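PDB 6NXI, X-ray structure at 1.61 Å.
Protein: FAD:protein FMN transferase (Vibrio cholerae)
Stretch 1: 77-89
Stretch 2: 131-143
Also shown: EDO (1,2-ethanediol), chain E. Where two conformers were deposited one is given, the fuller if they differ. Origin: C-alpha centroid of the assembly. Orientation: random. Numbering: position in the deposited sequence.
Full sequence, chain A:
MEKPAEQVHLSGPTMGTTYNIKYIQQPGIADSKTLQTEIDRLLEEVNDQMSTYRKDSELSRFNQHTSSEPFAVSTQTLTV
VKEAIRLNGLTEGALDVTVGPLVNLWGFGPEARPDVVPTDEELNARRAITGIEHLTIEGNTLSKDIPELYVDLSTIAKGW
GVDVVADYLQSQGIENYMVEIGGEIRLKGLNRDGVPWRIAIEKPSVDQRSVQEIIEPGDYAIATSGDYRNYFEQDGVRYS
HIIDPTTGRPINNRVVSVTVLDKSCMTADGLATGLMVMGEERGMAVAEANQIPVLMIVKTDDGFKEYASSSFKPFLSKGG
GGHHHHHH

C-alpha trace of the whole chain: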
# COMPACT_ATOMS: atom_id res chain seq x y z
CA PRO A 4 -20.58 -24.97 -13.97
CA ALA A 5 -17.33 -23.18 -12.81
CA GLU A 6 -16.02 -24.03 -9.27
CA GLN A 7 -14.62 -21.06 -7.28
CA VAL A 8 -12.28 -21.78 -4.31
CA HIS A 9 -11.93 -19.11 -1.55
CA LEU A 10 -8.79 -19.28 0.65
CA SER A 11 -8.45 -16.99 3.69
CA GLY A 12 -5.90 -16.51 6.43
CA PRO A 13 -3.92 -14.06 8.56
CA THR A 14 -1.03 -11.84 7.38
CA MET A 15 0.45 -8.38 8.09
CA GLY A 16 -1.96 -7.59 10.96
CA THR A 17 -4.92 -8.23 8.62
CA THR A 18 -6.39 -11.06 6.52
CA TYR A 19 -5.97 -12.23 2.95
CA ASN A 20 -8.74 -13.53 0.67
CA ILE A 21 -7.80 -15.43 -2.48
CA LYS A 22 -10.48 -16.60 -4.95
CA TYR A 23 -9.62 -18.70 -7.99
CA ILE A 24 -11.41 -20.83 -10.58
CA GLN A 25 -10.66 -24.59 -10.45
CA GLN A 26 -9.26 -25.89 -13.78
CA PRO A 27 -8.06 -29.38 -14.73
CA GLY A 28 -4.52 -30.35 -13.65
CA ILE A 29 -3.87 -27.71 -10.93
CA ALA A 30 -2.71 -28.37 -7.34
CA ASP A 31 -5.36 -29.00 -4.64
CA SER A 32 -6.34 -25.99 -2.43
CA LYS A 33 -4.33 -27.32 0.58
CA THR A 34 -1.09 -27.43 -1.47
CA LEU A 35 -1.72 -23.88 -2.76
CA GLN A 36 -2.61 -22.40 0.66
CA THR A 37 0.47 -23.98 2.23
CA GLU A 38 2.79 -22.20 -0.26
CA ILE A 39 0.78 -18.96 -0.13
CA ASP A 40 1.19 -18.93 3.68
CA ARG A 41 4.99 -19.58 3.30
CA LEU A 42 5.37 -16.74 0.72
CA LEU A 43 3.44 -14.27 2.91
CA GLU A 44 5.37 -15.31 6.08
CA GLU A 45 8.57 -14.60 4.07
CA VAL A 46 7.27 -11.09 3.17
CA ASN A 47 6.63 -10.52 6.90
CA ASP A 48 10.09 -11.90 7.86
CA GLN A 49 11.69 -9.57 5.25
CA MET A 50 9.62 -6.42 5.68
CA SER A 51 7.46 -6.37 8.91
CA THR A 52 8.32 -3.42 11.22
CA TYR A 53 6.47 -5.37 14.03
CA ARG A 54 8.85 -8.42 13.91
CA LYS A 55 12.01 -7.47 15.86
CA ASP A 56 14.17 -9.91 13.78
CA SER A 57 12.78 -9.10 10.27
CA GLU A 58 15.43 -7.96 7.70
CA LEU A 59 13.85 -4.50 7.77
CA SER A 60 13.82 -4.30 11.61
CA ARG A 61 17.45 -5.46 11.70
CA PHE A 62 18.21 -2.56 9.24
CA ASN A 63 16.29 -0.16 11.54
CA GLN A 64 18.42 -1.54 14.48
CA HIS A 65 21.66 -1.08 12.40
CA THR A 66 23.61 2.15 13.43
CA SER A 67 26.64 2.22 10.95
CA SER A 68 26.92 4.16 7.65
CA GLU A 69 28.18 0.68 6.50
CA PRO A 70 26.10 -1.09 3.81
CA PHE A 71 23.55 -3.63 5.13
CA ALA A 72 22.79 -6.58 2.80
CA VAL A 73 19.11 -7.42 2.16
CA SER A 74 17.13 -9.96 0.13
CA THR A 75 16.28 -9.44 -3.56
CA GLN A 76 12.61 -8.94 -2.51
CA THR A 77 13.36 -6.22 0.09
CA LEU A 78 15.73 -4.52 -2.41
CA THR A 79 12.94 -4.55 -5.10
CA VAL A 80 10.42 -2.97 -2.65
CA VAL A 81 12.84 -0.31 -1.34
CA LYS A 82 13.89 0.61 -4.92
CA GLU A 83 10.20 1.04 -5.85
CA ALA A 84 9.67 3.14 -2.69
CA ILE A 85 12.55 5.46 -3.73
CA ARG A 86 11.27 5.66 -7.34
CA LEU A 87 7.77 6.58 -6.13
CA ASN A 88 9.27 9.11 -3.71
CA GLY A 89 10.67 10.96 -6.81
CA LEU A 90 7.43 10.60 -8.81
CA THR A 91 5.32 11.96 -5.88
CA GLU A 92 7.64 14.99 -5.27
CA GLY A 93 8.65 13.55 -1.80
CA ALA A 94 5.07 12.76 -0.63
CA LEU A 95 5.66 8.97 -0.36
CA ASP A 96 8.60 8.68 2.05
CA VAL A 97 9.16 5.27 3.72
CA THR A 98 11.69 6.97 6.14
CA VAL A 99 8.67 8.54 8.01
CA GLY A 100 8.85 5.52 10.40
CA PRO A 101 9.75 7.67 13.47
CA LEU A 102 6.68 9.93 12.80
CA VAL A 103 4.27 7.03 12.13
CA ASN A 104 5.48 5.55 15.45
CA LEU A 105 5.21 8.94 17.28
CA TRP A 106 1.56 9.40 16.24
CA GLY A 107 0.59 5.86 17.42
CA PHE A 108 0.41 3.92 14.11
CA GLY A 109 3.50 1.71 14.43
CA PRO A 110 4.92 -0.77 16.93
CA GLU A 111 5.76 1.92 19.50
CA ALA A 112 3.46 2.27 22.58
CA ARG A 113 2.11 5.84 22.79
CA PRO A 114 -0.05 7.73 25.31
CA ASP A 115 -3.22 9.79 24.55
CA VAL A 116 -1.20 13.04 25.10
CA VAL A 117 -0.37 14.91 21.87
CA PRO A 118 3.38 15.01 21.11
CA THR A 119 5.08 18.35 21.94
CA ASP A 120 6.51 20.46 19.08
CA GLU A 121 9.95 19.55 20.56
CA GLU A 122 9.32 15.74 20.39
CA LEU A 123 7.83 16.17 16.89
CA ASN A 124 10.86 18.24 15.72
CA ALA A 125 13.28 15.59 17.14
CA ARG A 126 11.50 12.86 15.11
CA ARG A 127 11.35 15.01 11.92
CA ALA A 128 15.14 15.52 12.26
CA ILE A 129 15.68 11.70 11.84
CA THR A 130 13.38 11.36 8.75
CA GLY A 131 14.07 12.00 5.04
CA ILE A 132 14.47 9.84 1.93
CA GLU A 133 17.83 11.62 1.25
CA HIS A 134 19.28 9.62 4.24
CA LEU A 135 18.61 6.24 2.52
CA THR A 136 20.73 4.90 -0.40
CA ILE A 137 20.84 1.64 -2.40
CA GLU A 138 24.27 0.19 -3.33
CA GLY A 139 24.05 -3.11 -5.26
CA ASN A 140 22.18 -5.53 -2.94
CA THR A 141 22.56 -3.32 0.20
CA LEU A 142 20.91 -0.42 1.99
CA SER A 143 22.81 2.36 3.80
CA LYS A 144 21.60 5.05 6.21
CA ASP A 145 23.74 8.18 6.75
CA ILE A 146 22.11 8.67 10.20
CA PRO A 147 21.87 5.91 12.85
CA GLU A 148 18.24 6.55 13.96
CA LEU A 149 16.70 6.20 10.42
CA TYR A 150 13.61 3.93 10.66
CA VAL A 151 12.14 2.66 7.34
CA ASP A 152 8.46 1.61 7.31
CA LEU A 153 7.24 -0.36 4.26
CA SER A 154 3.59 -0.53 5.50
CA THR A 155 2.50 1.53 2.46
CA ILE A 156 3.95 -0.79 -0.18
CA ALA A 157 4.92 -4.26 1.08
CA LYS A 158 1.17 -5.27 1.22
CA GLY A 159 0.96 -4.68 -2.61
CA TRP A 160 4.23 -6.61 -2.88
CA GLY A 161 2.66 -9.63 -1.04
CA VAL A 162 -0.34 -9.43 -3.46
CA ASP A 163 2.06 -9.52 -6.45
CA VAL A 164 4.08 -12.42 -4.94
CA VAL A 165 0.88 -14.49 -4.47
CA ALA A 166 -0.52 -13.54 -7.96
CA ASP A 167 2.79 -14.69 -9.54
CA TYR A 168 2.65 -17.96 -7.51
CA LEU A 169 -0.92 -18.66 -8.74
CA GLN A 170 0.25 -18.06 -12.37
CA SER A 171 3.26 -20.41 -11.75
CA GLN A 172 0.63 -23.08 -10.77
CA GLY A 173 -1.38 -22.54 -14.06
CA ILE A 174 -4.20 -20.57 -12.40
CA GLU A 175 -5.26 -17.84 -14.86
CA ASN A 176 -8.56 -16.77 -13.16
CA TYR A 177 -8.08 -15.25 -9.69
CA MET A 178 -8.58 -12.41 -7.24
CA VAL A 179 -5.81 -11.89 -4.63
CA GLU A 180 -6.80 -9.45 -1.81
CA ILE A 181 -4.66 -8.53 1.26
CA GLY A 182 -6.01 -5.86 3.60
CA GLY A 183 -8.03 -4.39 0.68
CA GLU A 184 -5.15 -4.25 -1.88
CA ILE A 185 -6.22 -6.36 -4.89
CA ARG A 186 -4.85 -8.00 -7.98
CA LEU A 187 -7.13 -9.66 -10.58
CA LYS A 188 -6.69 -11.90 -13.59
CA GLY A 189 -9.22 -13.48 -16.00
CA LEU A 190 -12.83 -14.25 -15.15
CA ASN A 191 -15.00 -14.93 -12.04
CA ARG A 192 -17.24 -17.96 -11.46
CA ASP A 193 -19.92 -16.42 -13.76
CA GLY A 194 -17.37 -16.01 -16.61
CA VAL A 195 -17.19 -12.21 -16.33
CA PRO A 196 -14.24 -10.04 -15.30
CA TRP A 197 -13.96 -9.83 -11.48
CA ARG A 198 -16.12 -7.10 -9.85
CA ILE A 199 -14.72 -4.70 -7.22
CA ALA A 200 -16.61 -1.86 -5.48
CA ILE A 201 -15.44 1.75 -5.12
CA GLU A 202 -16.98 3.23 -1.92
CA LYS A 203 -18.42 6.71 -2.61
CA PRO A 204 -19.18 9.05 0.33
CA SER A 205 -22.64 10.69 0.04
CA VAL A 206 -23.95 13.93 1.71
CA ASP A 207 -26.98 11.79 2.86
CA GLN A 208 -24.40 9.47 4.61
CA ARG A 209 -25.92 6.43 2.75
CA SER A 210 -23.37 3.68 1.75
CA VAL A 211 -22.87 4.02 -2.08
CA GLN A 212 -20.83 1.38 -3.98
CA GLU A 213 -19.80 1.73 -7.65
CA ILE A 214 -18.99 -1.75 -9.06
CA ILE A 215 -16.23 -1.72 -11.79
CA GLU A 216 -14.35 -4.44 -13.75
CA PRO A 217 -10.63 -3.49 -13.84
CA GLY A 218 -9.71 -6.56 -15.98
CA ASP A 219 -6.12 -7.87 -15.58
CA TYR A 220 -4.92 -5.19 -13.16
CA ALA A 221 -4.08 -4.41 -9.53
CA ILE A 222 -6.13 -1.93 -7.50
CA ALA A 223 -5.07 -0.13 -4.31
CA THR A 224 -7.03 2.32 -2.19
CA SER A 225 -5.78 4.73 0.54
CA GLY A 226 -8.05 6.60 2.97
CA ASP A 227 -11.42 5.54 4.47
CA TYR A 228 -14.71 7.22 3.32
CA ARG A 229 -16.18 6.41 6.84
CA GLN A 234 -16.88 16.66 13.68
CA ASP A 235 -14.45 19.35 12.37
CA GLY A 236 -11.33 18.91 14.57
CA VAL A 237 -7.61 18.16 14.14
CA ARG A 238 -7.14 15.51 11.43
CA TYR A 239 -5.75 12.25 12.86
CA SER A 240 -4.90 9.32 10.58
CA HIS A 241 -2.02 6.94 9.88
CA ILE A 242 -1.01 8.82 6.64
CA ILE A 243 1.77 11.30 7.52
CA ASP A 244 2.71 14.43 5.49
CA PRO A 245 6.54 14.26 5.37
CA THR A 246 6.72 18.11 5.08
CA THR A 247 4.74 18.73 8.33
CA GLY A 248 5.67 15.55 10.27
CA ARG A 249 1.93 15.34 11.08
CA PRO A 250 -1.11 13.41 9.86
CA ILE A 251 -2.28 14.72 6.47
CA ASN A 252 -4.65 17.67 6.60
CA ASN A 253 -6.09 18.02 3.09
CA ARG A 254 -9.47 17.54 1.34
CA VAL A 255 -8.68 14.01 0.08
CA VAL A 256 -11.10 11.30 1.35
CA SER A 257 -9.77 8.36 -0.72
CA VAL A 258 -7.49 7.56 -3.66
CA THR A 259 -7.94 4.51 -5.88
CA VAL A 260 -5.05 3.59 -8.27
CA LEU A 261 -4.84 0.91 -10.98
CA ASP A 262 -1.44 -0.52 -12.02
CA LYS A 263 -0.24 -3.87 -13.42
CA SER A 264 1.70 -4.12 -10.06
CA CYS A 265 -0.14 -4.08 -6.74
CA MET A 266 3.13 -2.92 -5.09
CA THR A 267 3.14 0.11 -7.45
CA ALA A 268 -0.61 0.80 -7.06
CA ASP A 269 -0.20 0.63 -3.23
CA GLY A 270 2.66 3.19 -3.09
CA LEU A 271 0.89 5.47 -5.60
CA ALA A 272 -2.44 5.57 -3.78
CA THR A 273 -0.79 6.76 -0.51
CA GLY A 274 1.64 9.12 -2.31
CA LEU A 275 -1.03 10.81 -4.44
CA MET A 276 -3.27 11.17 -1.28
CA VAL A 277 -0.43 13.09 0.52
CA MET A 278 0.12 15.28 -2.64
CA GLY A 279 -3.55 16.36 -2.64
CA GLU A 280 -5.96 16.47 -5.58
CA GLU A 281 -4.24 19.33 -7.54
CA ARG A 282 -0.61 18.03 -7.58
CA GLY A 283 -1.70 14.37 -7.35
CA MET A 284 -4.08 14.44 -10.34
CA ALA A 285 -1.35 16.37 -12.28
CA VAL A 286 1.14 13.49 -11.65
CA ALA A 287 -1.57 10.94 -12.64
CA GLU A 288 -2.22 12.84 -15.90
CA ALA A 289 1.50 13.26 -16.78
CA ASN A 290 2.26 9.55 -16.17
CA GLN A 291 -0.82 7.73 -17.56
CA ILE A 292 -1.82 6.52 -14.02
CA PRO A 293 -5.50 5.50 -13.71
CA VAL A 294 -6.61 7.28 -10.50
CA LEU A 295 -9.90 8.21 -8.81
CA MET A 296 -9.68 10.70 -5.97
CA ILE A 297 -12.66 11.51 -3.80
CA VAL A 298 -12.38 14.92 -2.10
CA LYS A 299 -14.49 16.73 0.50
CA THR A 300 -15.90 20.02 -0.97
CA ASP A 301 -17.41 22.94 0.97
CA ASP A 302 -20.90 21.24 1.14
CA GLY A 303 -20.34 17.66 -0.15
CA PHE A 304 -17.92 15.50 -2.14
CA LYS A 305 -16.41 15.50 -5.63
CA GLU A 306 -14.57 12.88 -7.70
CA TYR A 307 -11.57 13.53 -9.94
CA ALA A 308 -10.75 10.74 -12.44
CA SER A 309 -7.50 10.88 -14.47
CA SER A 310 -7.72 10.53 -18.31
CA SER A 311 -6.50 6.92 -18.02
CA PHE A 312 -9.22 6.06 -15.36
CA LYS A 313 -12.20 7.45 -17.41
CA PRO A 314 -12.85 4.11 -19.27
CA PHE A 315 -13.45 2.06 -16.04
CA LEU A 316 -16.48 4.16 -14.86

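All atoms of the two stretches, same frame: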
# COMPACT_ATOMS: atom_id res chain seq x y z
N THR A 77 13.31 -7.50 -0.66
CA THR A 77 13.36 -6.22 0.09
C THR A 77 13.98 -5.15 -0.82
O THR A 77 13.53 -3.99 -0.80
CB THR A 77 14.19 -6.38 1.38
OG1 THR A 77 13.59 -7.41 2.17
CG2 THR A 77 14.27 -5.08 2.15
N LEU A 78 15.09 -5.49 -1.50
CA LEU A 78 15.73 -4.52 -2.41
C LEU A 78 14.71 -4.02 -3.44
O LEU A 78 14.63 -2.80 -3.63
CB LEU A 78 16.95 -5.19 -3.06
CG LEU A 78 18.02 -4.28 -3.65
CD1 LEU A 78 17.46 -3.41 -4.77
CD2 LEU A 78 18.68 -3.46 -2.59
N THR A 79 13.93 -4.91 -4.06
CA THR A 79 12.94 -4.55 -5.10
C THR A 79 11.95 -3.55 -4.49
O THR A 79 11.62 -2.56 -5.16
CB THR A 79 12.28 -5.79 -5.67
OG1 THR A 79 13.34 -6.57 -6.25
CG2 THR A 79 11.20 -5.44 -6.69
N VAL A 80 11.45 -3.83 -3.28
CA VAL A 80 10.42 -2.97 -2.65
C VAL A 80 11.02 -1.62 -2.25
O VAL A 80 10.43 -0.58 -2.54
CB VAL A 80 9.78 -3.70 -1.47
CG1 VAL A 80 8.85 -2.77 -0.71
CG2 VAL A 80 9.07 -4.97 -1.97
N VAL A 81 12.24 -1.61 -1.72
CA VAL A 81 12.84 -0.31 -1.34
C VAL A 81 13.15 0.52 -2.59
O VAL A 81 12.92 1.73 -2.60
CB VAL A 81 14.08 -0.48 -0.42
CG1 VAL A 81 14.73 0.87 -0.16
CG2 VAL A 81 13.66 -1.11 0.89
N LYS A 82 13.62 -0.12 -3.67
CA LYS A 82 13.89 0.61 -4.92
C LYS A 82 12.61 1.27 -5.45
O LYS A 82 12.69 2.43 -5.90
CB LYS A 82 14.47 -0.34 -5.96
CG LYS A 82 14.98 0.34 -7.21
CD LYS A 82 15.75 -0.61 -8.11
CE LYS A 82 16.78 -1.46 -7.38
NZ LYS A 82 18.04 -0.73 -7.06
N GLU A 83 11.51 0.55 -5.38
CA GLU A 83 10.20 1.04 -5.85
C GLU A 83 9.80 2.19 -4.92
O GLU A 83 9.36 3.20 -5.40
CB GLU A 83 9.18 -0.07 -5.92
CG GLU A 83 7.86 0.41 -6.49
CD GLU A 83 7.85 0.81 -7.97
OE1 GLU A 83 8.95 0.85 -8.64
OE2 GLU A 83 6.72 1.16 -8.43
N ALA A 84 10.02 2.06 -3.64
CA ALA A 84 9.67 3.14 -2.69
C ALA A 84 10.43 4.44 -3.03
O ALA A 84 9.86 5.59 -2.90
CB ALA A 84 9.95 2.73 -1.26
N ILE A 85 11.71 4.30 -3.34
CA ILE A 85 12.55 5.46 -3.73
C ILE A 85 12.05 6.03 -5.06
O ILE A 85 11.93 7.27 -5.14
CB ILE A 85 14.03 5.09 -3.72
CG1 ILE A 85 14.47 4.79 -2.29
CG2 ILE A 85 14.85 6.22 -4.33
CD1 ILE A 85 15.83 4.23 -2.21
N ARG A 86 11.75 5.18 -6.04
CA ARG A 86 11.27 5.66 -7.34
C ARG A 86 9.98 6.45 -7.14
O ARG A 86 9.82 7.53 -7.76
CB ARG A 86 11.02 4.51 -8.30
CG ARG A 86 10.70 4.98 -9.71
CD ARG A 86 10.32 3.83 -10.60
NE ARG A 86 9.03 3.20 -10.36
CZ ARG A 86 7.90 3.58 -10.94
NH1 ARG A 86 7.91 4.60 -11.77
NH2 ARG A 86 6.77 2.97 -10.68
N LEU A 87 9.08 5.93 -6.30
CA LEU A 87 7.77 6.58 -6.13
C LEU A 87 7.92 7.83 -5.27
O LEU A 87 7.13 8.77 -5.42
CB LEU A 87 6.78 5.59 -5.52
CG LEU A 87 6.39 4.42 -6.42
CD1 LEU A 87 5.42 3.50 -5.71
CD2 LEU A 87 5.81 4.88 -7.73
N ASN A 88 8.92 7.86 -4.41
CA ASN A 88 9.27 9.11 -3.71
C ASN A 88 9.55 10.20 -4.77
O ASN A 88 9.01 11.31 -4.64
CB ASN A 88 10.43 8.95 -2.73
CG ASN A 88 10.85 10.28 -2.15
OD1 ASN A 88 11.74 10.99 -2.71
ND2 ASN A 88 10.26 10.62 -1.00
N GLY A 89 10.40 9.95 -5.77
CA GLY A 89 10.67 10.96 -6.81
C GLY A 89 9.40 11.35 -7.55
O GLY A 89 9.15 12.54 -7.72
N GLY A 131 13.77 11.41 6.34
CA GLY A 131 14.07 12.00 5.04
C GLY A 131 14.68 10.98 4.14
O GLY A 131 15.65 10.31 4.57
N ILE A 132 14.08 10.83 2.96
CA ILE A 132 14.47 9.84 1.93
C ILE A 132 15.96 10.04 1.58
O ILE A 132 16.56 9.06 1.16
CB ILE A 132 13.54 9.98 0.70
CG1 ILE A 132 13.59 8.73 -0.19
CG2 ILE A 132 13.85 11.24 -0.09
CD1 ILE A 132 12.91 7.53 0.40
N GLU A 133 16.44 11.27 1.67
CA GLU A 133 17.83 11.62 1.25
C GLU A 133 18.83 10.81 2.09
O GLU A 133 20.00 10.65 1.61
CB GLU A 133 18.08 13.12 1.35
CG GLU A 133 18.04 13.67 2.78
CD GLU A 133 16.68 13.96 3.41
OE1 GLU A 133 15.63 13.77 2.70
OE2 GLU A 133 16.69 14.50 4.60
N HIS A 134 18.41 10.34 3.27
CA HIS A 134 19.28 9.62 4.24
C HIS A 134 19.48 8.16 3.84
O HIS A 134 20.36 7.50 4.44
CB HIS A 134 18.77 9.72 5.67
CG HIS A 134 18.71 11.09 6.23
ND1 HIS A 134 19.85 11.86 6.51
CD2 HIS A 134 17.65 11.82 6.62
CE1 HIS A 134 19.47 13.01 7.02
NE2 HIS A 134 18.11 13.01 7.12
N LEU A 135 18.68 7.67 2.89
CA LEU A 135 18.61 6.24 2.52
C LEU A 135 19.23 6.10 1.12
O LEU A 135 18.75 6.80 0.21
CB LEU A 135 17.14 5.79 2.52
CG LEU A 135 16.90 4.32 2.15
CD1 LEU A 135 17.55 3.37 3.15
CD2 LEU A 135 15.42 4.04 2.06
N THR A 136 20.18 5.20 0.95
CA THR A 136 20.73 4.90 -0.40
C THR A 136 20.77 3.38 -0.63
O THR A 136 20.92 2.59 0.34
CB THR A 136 22.06 5.63 -0.61
OG1 THR A 136 22.90 5.37 0.51
CG2 THR A 136 21.89 7.13 -0.71
N ILE A 137 20.69 3.03 -1.92
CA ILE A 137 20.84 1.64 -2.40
C ILE A 137 22.19 1.52 -3.10
O ILE A 137 22.53 2.39 -3.94
CB ILE A 137 19.68 1.25 -3.32
CG1 ILE A 137 18.36 1.26 -2.54
CG2 ILE A 137 19.97 -0.09 -3.96
CD1 ILE A 137 17.17 0.88 -3.39
N GLU A 138 22.96 0.51 -2.71
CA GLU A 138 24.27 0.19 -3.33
C GLU A 138 24.28 -1.34 -3.55
O GLU A 138 24.40 -2.09 -2.53
CB GLU A 138 25.45 0.64 -2.45
CG GLU A 138 25.62 2.15 -2.34
CD GLU A 138 26.87 2.56 -1.59
OE1 GLU A 138 27.93 2.61 -2.22
OE2 GLU A 138 26.78 2.78 -0.35
N GLY A 139 24.10 -1.71 -4.84
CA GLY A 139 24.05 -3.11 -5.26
C GLY A 139 22.90 -3.76 -4.54
O GLY A 139 21.77 -3.24 -4.68
N ASN A 140 23.20 -4.76 -3.70
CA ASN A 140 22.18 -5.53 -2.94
C ASN A 140 22.18 -5.11 -1.47
O ASN A 140 21.93 -5.97 -0.58
CB ASN A 140 22.44 -7.03 -3.12
CG ASN A 140 22.35 -7.43 -4.57
OD1 ASN A 140 21.65 -6.78 -5.35
ND2 ASN A 140 23.03 -8.50 -4.95
N THR A 141 22.48 -3.83 -1.19
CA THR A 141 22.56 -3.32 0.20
C THR A 141 21.79 -2.01 0.31
O THR A 141 21.54 -1.32 -0.71
CB THR A 141 24.02 -3.14 0.69
OG1 THR A 141 24.50 -1.96 0.06
CG2 THR A 141 24.88 -4.33 0.35
N LEU A 142 21.43 -1.72 1.55
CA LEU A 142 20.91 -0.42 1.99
C LEU A 142 21.96 0.26 2.87
O LEU A 142 22.56 -0.44 3.70
CB LEU A 142 19.64 -0.64 2.81
CG LEU A 142 18.53 -1.47 2.18
CD1 LEU A 142 17.31 -1.44 3.10
CD2 LEU A 142 18.18 -0.98 0.79
N SER A 143 22.03 1.59 2.81
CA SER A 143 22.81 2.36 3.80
C SER A 143 21.99 3.54 4.31
O SER A 143 21.08 4.03 3.58
CB SER A 143 24.19 2.78 3.31
OG SER A 143 24.18 3.09 1.93
C1 EDO E . 4.23 5.65 -13.51
O1 EDO E . 5.64 5.75 -13.59
C2 EDO E . 3.72 4.96 -12.32
O2 EDO E . 4.48 3.82 -12.01

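No hydrogen bond or salt bridge crosses between this helix and the β-hairpin it packs on; the 544 Å² they bury is held mainly by apolar side chains. The helix follows an i, i+3, i+4 rule: Leu78, Val81, Lys82, Ile85 and Asn88 meet the other stretch. The hairpin answers by strand alternation, with Leu135 and Ile137 pointing toward the helix and Thr136 and Glu138 pointing away.

Ile137 is the hub. Its m,t rotamer extends CD1 to 3.8 Å from Ile85 CD1, 4.0 Å from Val81 CG1 and 3.6 Å from Lys82 CA, so the tip reaches the helix backbone itself. Its CG2 meets Leu78 CD2 at 3.9 Å and Lys82 NZ at 3.7 Å; the lysine lends its chain to the border while remaining exposed. Val81, short and β-branched, suits the buried middle: its CG1 lies 3.9 Å from Leu135 CD2 and 4.0 Å from Leu142 CD2. Leu78 starts sideways, but its longer side chain brings CD2 within 3.7 Å of Gly139 O, covering the turn.

At the other end, Ile132, in a 3-10 segment, places CD1 4.1 Å from Ile85 CG1 and CG2 3.4 Å from Asn88 OD1. The latter is a packing contact; Asn88 ND2 is hydrogen-bonded elsewhere in the structure.

The hairpin shapes its own surface. A type II' turn puts Gly139 at phi 59°, which favours glycine, and Thr141 OG1 donates to Glu138 O at 2.6 Å. Thr136 OG1 and Ser143 OG hydrogen-bond at 3.0 Å. On the helix, Glu83 points away from the contact and pairs with Arg86, whose NH2 lies 2.9 Å from Glu83 OE2 in a salt bridge.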